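PDB 2CQZ: 5'-deoxynucleotidase from Pyrococcus horikoshii, which probably hydrolyses 2'-deoxyribonucleoside 5'-monophosphates to deoxyribonucleosides and phosphate, as a metal-dependent, homodimeric enzyme of the HD-domain superfamily. Local coordinates for residues Asp127-Ile132 and Asp167-Val172. Numbering follows the deposited sequence.
Sequences DKLDMI and DILNSV. With NI (nickel (II) ion), chain G.
Val-172 reaches Leu-129 and Ile-132 with separate methyls, and this small apolar contact illustrates how two nearly parallel helices can be bridged by branched side chains where their axes stay far apart. Val-172 CG1, anti to the backbone N (chi1 176°), lies 3.9 Å from Ile-132 CG2, the two side chains meeting at about a right angle. Val-172 CG2 lies 3.9 Å from Leu-129 CD2. Leu-129 CD2 also lies 4.3 Å from Leu-169 CD2, a looser contact. The short segment axes are 12.0 Å apart at closest approach and inclined by 21°, so the backbones stay well separated. The interface is modest, burying 161 Å² in all.

Polar and metal interactions lie away from this apolar seam. Asp-127 OD1 binds nickel at 2.1 Å, completing with His-36, His-70 and Asp-71 the metal set characteristic of HD-domain phosphohydrolases. One turn on, Asp-130 OD2 hydrogen-bonds ND1 of His-36, a second-shell link that would orient this ligand, while Asp-130 OD1 forms a salt bridge to Lys-15 of the second subunit.

Helix 118-140 carries a metal ligand while packing Leu-129 on helix 33-53 and Ile-132 on helix 152-157; helix 166-173 also touches both helices, and its Val-172 packs on Ile-5 of the second subunit.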
ATOM      1  N   ASP A 127      -8.103  22.968  11.940  1.00 32.40           N
ATOM      2  CA  ASP A 127      -7.845  22.477  10.607  1.00 33.27           C
ATOM      3  C   ASP A 127      -6.399  22.668  10.209  1.00 32.51           C
ATOM      4  O   ASP A 127      -5.780  21.786   9.620  1.00 32.57           O
ATOM      5  CB  ASP A 127      -8.683  23.210   9.592  1.00 33.74           C
ATOM      6  CG  ASP A 127      -8.494  22.654   8.222  1.00 36.94           C
ATOM      7  OD1 ASP A 127      -8.848  21.474   8.033  1.00 46.38           O
ATOM      8  OD2 ASP A 127      -7.979  23.378   7.349  1.00 41.42           O
ATOM      9  N   LYS A 128      -5.875  23.848  10.512  1.00 32.37           N
ATOM     10  CA  LYS A 128      -4.505  24.181  10.168  1.00 34.03           C
ATOM     11  C   LYS A 128      -3.484  23.472  11.047  1.00 33.20           C
ATOM     12  O   LYS A 128      -2.424  23.071  10.575  1.00 32.02           O
ATOM     13  CB  LYS A 128      -4.308  25.696  10.237  1.00 34.11           C
ATOM     14  CG  LYS A 128      -4.977  26.435   9.095  1.00 36.46           C
ATOM     15  CD  LYS A 128      -4.872  27.950   9.275  1.00 45.30           C
ATOM     16  CE  LYS A 128      -5.597  28.696   8.161  1.00 48.92           C
ATOM     17  NZ  LYS A 128      -5.092  28.312   6.815  1.00 50.31           N
ATOM     18  N   LEU A 129      -3.802  23.317  12.325  1.00 33.30           N
ATOM     19  CA  LEU A 129      -2.881  22.645  13.222  1.00 33.01           C
ATOM     20  C   LEU A 129      -2.698  21.174  12.841  1.00 32.02           C
ATOM     21  O   LEU A 129      -1.570  20.675  12.800  1.00 32.89           O
ATOM     22  CB  LEU A 129      -3.346  22.781  14.673  1.00 32.92           C
ATOM     23  CG  LEU A 129      -3.048  24.129  15.336  1.00 34.59           C
ATOM     24  CD1 LEU A 129      -3.540  24.094  16.772  1.00 39.83           C
ATOM     25  CD2 LEU A 129      -1.555  24.413  15.300  1.00 37.55           C
ATOM     26  N   ASP A 130      -3.791  20.481  12.551  1.00 30.14           N
ATOM     27  CA  ASP A 130      -3.698  19.084  12.160  1.00 29.53           C
ATOM     28  C   ASP A 130      -2.768  19.021  10.960  1.00 30.26           C
ATOM     29  O   ASP A 130      -1.865  18.183  10.897  1.00 29.82           O
ATOM     30  CB  ASP A 130      -5.076  18.547  11.760  1.00 29.34           C
ATOM     31  CG  ASP A 130      -5.034  17.105  11.285  1.00 30.28           C
ATOM     32  OD1 ASP A 130      -5.004  16.197  12.143  1.00 29.69           O
ATOM     33  OD2 ASP A 130      -5.026  16.883  10.054  1.00 28.29           O
ATOM     34  N   MET A 131      -2.980  19.917  10.004  1.00 30.17           N
ATOM     35  CA  MET A 131      -2.142  19.913   8.811  1.00 30.66           C
ATOM     36  C   MET A 131      -0.658  20.141   9.108  1.00 30.73           C
ATOM     37  O   MET A 131       0.197  19.398   8.628  1.00 32.12           O
ATOM     38  CB  MET A 131      -2.626  20.958   7.807  1.00 30.51           C
ATOM     39  CG  MET A 131      -1.770  21.019   6.555  1.00 31.70           C
ATOM     40  SD  MET A 131      -2.378  22.238   5.382  1.00 40.20           S
ATOM     41  CE  MET A 131      -1.804  23.706   6.206  1.00 37.35           C
ATOM     42  N   ILE A 132      -0.351  21.171   9.889  1.00 30.24           N
ATOM     43  CA  ILE A 132       1.032  21.475  10.228  1.00 28.34           C
ATOM     44  C   ILE A 132       1.651  20.271  10.942  1.00 27.65           C
ATOM     45  O   ILE A 132       2.721  19.787  10.562  1.00 26.80           O
ATOM     46  CB  ILE A 132       1.101  22.744  11.119  1.00 28.79           C
ATOM     47  CG1 ILE A 132       0.506  23.926  10.347  1.00 27.06           C
ATOM     48  CG2 ILE A 132       2.549  23.057  11.503  1.00 24.42           C
ATOM     49  CD1 ILE A 132       0.206  25.132  11.199  1.00 25.37           C
ATOM     50  N   ASP A 167       0.863  30.818  23.226  1.00 47.66           N
ATOM     51  CA  ASP A 167       1.780  29.858  23.821  1.00 47.34           C
ATOM     52  C   ASP A 167       1.823  28.561  23.028  1.00 46.43           C
ATOM     53  O   ASP A 167       2.898  28.011  22.756  1.00 46.71           O
ATOM     54  CB  ASP A 167       1.366  29.565  25.264  1.00 47.77           C
ATOM     55  CG  ASP A 167      -0.032  28.964  25.364  1.00 52.38           C
ATOM     56  OD1 ASP A 167      -0.925  29.415  24.615  1.00 56.74           O
ATOM     57  OD2 ASP A 167      -0.244  28.054  26.198  1.00 55.53           O
ATOM     58  N   ILE A 168       0.648  28.066  22.665  1.00 44.52           N
ATOM     59  CA  ILE A 168       0.540  26.826  21.912  1.00 42.46           C
ATOM     60  C   ILE A 168       1.125  26.947  20.503  1.00 42.13           C
ATOM     61  O   ILE A 168       1.862  26.072  20.049  1.00 39.90           O
ATOM     62  CB  ILE A 168      -0.931  26.394  21.817  1.00 42.57           C
ATOM     63  CG1 ILE A 168      -1.489  26.175  23.227  1.00 41.71           C
ATOM     64  CG2 ILE A 168      -1.048  25.147  20.969  1.00 41.53           C
ATOM     65  CD1 ILE A 168      -2.975  25.917  23.273  1.00 43.17           C
ATOM     66  N   LEU A 169       0.794  28.034  19.810  1.00 42.70           N
ATOM     67  CA  LEU A 169       1.302  28.246  18.459  1.00 43.65           C
ATOM     68  C   LEU A 169       2.825  28.321  18.481  1.00 43.29           C
ATOM     69  O   LEU A 169       3.485  27.994  17.504  1.00 42.17           O
ATOM     70  CB  LEU A 169       0.723  29.533  17.877  1.00 43.74           C
ATOM     71  CG  LEU A 169      -0.803  29.573  17.853  1.00 45.41           C
ATOM     72  CD1 LEU A 169      -1.265  30.891  17.226  1.00 45.92           C
ATOM     73  CD2 LEU A 169      -1.329  28.377  17.060  1.00 45.53           C
ATOM     74  N   ASN A 170       3.370  28.757  19.611  1.00 44.76           N
ATOM     75  CA  ASN A 170       4.813  28.868  19.773  1.00 46.35           C
ATOM     76  C   ASN A 170       5.437  27.485  19.906  1.00 46.10           C
ATOM     77  O   ASN A 170       6.490  27.208  19.322  1.00 46.09           O
ATOM     78  CB  ASN A 170       5.129  29.728  20.996  1.00 47.55           C
ATOM     79  CG  ASN A 170       5.028  31.216  20.693  1.00 52.02           C
ATOM     80  OD1 ASN A 170       4.244  31.640  19.828  1.00 55.85           O
ATOM     81  ND2 ASN A 170       5.816  32.021  21.406  1.00 54.98           N
ATOM     82  N   SER A 171       4.781  26.615  20.664  1.00 45.07           N
ATOM     83  CA  SER A 171       5.264  25.248  20.838  1.00 45.01           C
ATOM     84  C   SER A 171       5.240  24.524  19.495  1.00 44.40           C
ATOM     85  O   SER A 171       6.082  23.669  19.228  1.00 43.17           O
ATOM     86  CB  SER A 171       4.384  24.489  21.835  1.00 45.93           C
ATOM     87  OG  SER A 171       4.378  25.130  23.102  1.00 46.51           O
ATOM     88  N   VAL A 172       4.268  24.873  18.654  1.00 43.93           N
ATOM     89  CA  VAL A 172       4.128  24.261  17.339  1.00 43.41           C
ATOM     90  C   VAL A 172       5.234  24.709  16.411  1.00 43.84           C
ATOM     91  O   VAL A 172       5.875  23.886  15.758  1.00 44.01           O
ATOM     92  CB  VAL A 172       2.786  24.623  16.685  1.00 42.95           C
ATOM     93  CG1 VAL A 172       2.723  24.055  15.283  1.00 41.62           C
ATOM     94  CG2 VAL A 172       1.648  24.086  17.510  1.00 44.90           C
TER
HETATM   95 NI    NI G 601      -9.779  20.361   6.550  1.00 83.01          NI